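Halogenase PltM (Pseudomonas fluorescens, PDB 6BZN) is a flavin-dependent halogenase that halogenates phenolic substrates and accepts more than one kind of halide. Local coordinates at residues Met222-Leu232 against Ala304-Val313. Numbering follows the deposited sequence.
Sequences MLNVKSYEDAL and AIGEHFKDAV
H308 and K226 bond to each other twice. The ring donates from ND1 to K226 O at 2.7 Å, nearly straight at 170°, with the oxygen in the imidazole plane; K226 N returns a bond to H308 O at 2.9 Å. With CG anti to its own carbonyl carbon (chi1 -74°), H308 has ND1 within bonding range of K226 O, and NE2 is taken by H251 of strand 248-253, so both ring nitrogens of this buried residue are engaged. H308 O also accepts from a water at 3.0 Å, which donates to N224 O and accepts from D311 N, bridging the two segments. A second water donates to E307 O and OE2 and takes a weak bond from K226 NZ, while S227 OG caps the next helix by accepting from D230 N. L223 and V313 form an antiparallel hydrogen-bonded pair, L223 N to V313 O at 2.8 Å and V313 N to L223 O at 3.0 Å, where strands 215-223 and 313-321 meet at the sheet edge. M222 SD lies 3.9 Å from F309 CE1, an oblique Met-aromatic contact. Three backbone bonds, the ND1 bond and bridging water thus tie consecutive type I turns G306-F309 and F309-A312 to the strand-to-helix connection; the bonds at ND1 and NE2 probably fix the imidazole's rotation.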
loop_
_atom_site.group_PDB
_atom_site.type_symbol
_atom_site.label_atom_id
_atom_site.label_comp_id
_atom_site.label_asym_id
_atom_site.label_seq_id
_atom_site.Cartn_x
_atom_site.Cartn_y
_atom_site.Cartn_z
ATOM N N MET A 222 7.592 -7.695 16.777
ATOM C CA MET A 222 7.986 -8.740 17.724
ATOM C C MET A 222 9.366 -9.293 17.471
ATOM O O MET A 222 9.866 -9.297 16.332
ATOM C CB MET A 222 6.998 -9.902 17.692
ATOM C CG MET A 222 5.561 -9.524 18.015
ATOM S SD MET A 222 4.608 -11.029 18.282
ATOM C CE MET A 222 2.971 -10.337 18.437
ATOM N N LEU A 223 9.963 -9.801 18.547
ATOM C CA LEU A 223 11.197 -10.576 18.488
ATOM C C LEU A 223 10.908 -12.056 18.561
ATOM O O LEU A 223 9.898 -12.476 19.128
ATOM C CB LEU A 223 12.083 -10.267 19.691
ATOM C CG LEU A 223 12.651 -8.867 19.752
ATOM C CD1 LEU A 223 13.004 -8.495 21.190
ATOM C CD2 LEU A 223 13.863 -8.818 18.837
ATOM N N ASN A 224 11.847 -12.838 18.037
ATOM C CA ASN A 224 11.808 -14.300 18.103
ATOM C C ASN A 224 10.542 -14.926 17.515
ATOM O O ASN A 224 10.033 -15.920 18.045
ATOM C CB ASN A 224 12.040 -14.777 19.557
ATOM C CG ASN A 224 13.478 -14.590 20.003
ATOM O OD1 ASN A 224 14.384 -14.528 19.177
ATOM N ND2 ASN A 224 13.699 -14.497 21.308
ATOM N N VAL A 225 10.050 -14.349 16.420
ATOM C CA VAL A 225 8.971 -14.957 15.680
ATOM C C VAL A 225 9.562 -16.046 14.788
ATOM O O VAL A 225 10.406 -15.761 13.930
ATOM C CB VAL A 225 8.196 -13.943 14.824
ATOM C CG1 VAL A 225 7.072 -14.640 14.076
ATOM C CG2 VAL A 225 7.628 -12.833 15.702
ATOM N N LYS A 226 9.092 -17.273 14.957
ATOM C CA LYS A 226 9.558 -18.391 14.128
ATOM C C LYS A 226 9.164 -18.275 12.667
ATOM O O LYS A 226 8.074 -17.825 12.353
ATOM C CB LYS A 226 8.979 -19.710 14.617
ATOM C CG LYS A 226 9.750 -20.361 15.721
ATOM C CD LYS A 226 9.447 -21.856 15.750
ATOM C CE LYS A 226 10.347 -22.534 16.759
ATOM N NZ LYS A 226 9.860 -23.905 17.020
ATOM N N SER A 227 10.042 -18.753 11.790
ATOM C CA SER A 227 9.772 -18.801 10.368
ATOM C C SER A 227 8.661 -19.813 10.069
ATOM O O SER A 227 8.492 -20.795 10.797
ATOM C CB SER A 227 11.038 -19.195 9.602
ATOM O OG SER A 227 11.326 -20.580 9.755
ATOM N N TYR A 228 7.926 -19.586 8.986
ATOM C CA TYR A 228 6.909 -20.545 8.555
ATOM C C TYR A 228 7.515 -21.958 8.406
ATOM O O TYR A 228 6.914 -22.945 8.827
ATOM C CB TYR A 228 6.274 -20.137 7.233
ATOM C CG TYR A 228 5.188 -21.106 6.832
ATOM C CD1 TYR A 228 5.493 -22.266 6.105
ATOM C CD2 TYR A 228 3.876 -20.905 7.229
ATOM C CE1 TYR A 228 4.506 -23.174 5.766
ATOM C CE2 TYR A 228 2.877 -21.800 6.896
ATOM C CZ TYR A 228 3.200 -22.944 6.177
ATOM O OH TYR A 228 2.227 -23.837 5.851
ATOM N N GLU A 229 8.697 -22.037 7.806
ATOM C CA GLU A 229 9.321 -23.335 7.525
ATOM C C GLU A 229 9.667 -24.087 8.817
ATOM O O GLU A 229 9.485 -25.301 8.871
ATOM C CB GLU A 229 10.555 -23.194 6.641
ATOM C CG GLU A 229 10.267 -23.015 5.158
ATOM C CD GLU A 229 9.596 -21.689 4.812
ATOM O OE1 GLU A 229 8.687 -21.702 3.953
ATOM O OE2 GLU A 229 9.976 -20.635 5.381
ATOM N N ASP A 230 10.158 -23.376 9.836
ATOM C CA ASP A 230 10.460 -23.980 11.149
ATOM C C ASP A 230 9.222 -24.271 11.978
ATOM O O ASP A 230 9.199 -25.246 12.719
ATOM C CB ASP A 230 11.399 -23.089 11.989
ATOM C CG ASP A 230 12.810 -23.033 11.441
ATOM O OD1 ASP A 230 13.209 -23.968 10.712
ATOM O OD2 ASP A 230 13.526 -22.041 11.716
ATOM N N ALA A 231 8.207 -23.420 11.879
ATOM C CA ALA A 231 7.029 -23.526 12.734
ATOM C C ALA A 231 5.999 -24.501 12.185
ATOM O O ALA A 231 5.333 -25.178 12.962
ATOM C CB ALA A 231 6.387 -22.164 12.928
ATOM N N LEU A 232 5.831 -24.539 10.864
ATOM C CA LEU A 232 4.695 -25.233 10.249
ATOM C C LEU A 232 5.071 -26.301 9.227
ATOM O O LEU A 232 4.641 -27.441 9.361
ATOM C CB LEU A 232 3.712 -24.219 9.653
ATOM C CG LEU A 232 2.860 -23.510 10.718
ATOM C CD1 LEU A 232 2.204 -22.251 10.174
ATOM C CD2 LEU A 232 1.828 -24.450 11.323
ATOM N N ALA A 304 -2.290 -23.395 14.442
ATOM C CA ALA A 304 -1.257 -23.351 13.406
ATOM C C ALA A 304 -0.560 -21.990 13.390
ATOM O O ALA A 304 0.659 -21.922 13.397
ATOM C CB ALA A 304 -1.829 -23.647 12.034
ATOM N N ILE A 305 -1.345 -20.919 13.398
ATOM C CA ILE A 305 -0.792 -19.558 13.453
ATOM C C ILE A 305 0.059 -19.395 14.729
ATOM O O ILE A 305 1.161 -18.814 14.691
ATOM C CB ILE A 305 -1.920 -18.491 13.369
ATOM C CG1 ILE A 305 -2.692 -18.614 12.041
ATOM C CG2 ILE A 305 -1.335 -17.094 13.493
ATOM C CD1 ILE A 305 -3.906 -17.707 11.938
ATOM N N GLY A 306 -0.446 -19.936 15.845
ATOM C CA GLY A 306 0.256 -19.935 17.122
ATOM C C GLY A 306 1.646 -20.545 17.110
ATOM O O GLY A 306 2.506 -20.154 17.903
ATOM N N GLU A 307 1.903 -21.476 16.191
ATOM C CA GLU A 307 3.244 -22.057 16.078
ATOM C C GLU A 307 4.364 -21.033 15.775
ATOM O O GLU A 307 5.539 -21.306 16.037
ATOM C CB GLU A 307 3.266 -23.206 15.053
ATOM C CG GLU A 307 2.408 -24.415 15.439
ATOM C CD GLU A 307 2.799 -25.078 16.760
ATOM O OE1 GLU A 307 1.914 -25.663 17.404
ATOM O OE2 GLU A 307 3.973 -25.009 17.175
ATOM N N HIS A 308 4.019 -19.869 15.236
ATOM C CA HIS A 308 5.017 -18.811 15.048
ATOM C C HIS A 308 5.496 -18.181 16.336
ATOM O O HIS A 308 6.577 -17.597 16.345
ATOM C CB HIS A 308 4.473 -17.659 14.214
ATOM C CG HIS A 308 4.333 -17.953 12.765
ATOM N ND1 HIS A 308 5.411 -18.019 11.911
ATOM C CD2 HIS A 308 3.234 -18.124 12.001
ATOM C CE1 HIS A 308 4.982 -18.260 10.688
ATOM N NE2 HIS A 308 3.665 -18.317 10.716
ATOM N N PHE A 309 4.686 -18.241 17.388
ATOM C CA PHE A 309 4.797 -17.313 18.516
ATOM C C PHE A 309 5.160 -17.941 19.859
ATOM O O PHE A 309 5.130 -17.242 20.871
ATOM C CB PHE A 309 3.483 -16.541 18.649
ATOM C CG PHE A 309 3.132 -15.766 17.417
ATOM C CD1 PHE A 309 3.891 -14.655 17.051
ATOM C CD2 PHE A 309 2.095 -16.169 16.586
ATOM C CE1 PHE A 309 3.595 -13.936 15.905
ATOM C CE2 PHE A 309 1.792 -15.455 15.434
ATOM C CZ PHE A 309 2.548 -14.341 15.086
ATOM N N LYS A 310 5.541 -19.219 19.866
ATOM C CA LYS A 310 5.781 -19.944 21.122
ATOM C C LYS A 310 6.857 -19.288 21.977
ATOM O O LYS A 310 6.707 -19.218 23.194
ATOM C CB LYS A 310 6.167 -21.409 20.869
ATOM C CG LYS A 310 5.070 -22.250 20.250
ATOM C CD LYS A 310 3.959 -22.516 21.246
ATOM C CE LYS A 310 2.812 -23.260 20.603
ATOM N NZ LYS A 310 1.924 -23.795 21.669
ATOM N N ASP A 311 7.910 -18.796 21.329
ATOM C CA ASP A 311 8.998 -18.096 22.000
ATOM C C ASP A 311 9.049 -16.600 21.698
ATOM O O ASP A 311 10.014 -15.941 22.076
ATOM C CB ASP A 311 10.325 -18.755 21.604
ATOM C CG ASP A 311 10.364 -20.231 21.952
ATOM O OD1 ASP A 311 9.982 -20.568 23.090
ATOM O OD2 ASP A 311 10.764 -21.054 21.094
ATOM N N ALA A 312 8.005 -16.055 21.070
ATOM C CA ALA A 312 8.008 -14.652 20.627
ATOM C C ALA A 312 7.774 -13.701 21.798
ATOM O O ALA A 312 7.084 -14.044 22.750
ATOM C CB ALA A 312 6.950 -14.417 19.557
ATOM N N VAL A 313 8.346 -12.508 21.723
ATOM C CA VAL A 313 7.997 -11.431 22.660
ATOM C C VAL A 313 7.725 -10.152 21.905
ATOM O O VAL A 313 8.399 -9.822 20.917
ATOM C CB VAL A 313 9.081 -11.156 23.736
ATOM C CG1 VAL A 313 9.125 -12.296 24.744
ATOM C CG2 VAL A 313 10.444 -10.958 23.119
HETATM O O HOH W 1 8.445 -18.157 18.630
HETATM O O HOH W 2 6.424 -23.796 16.965
#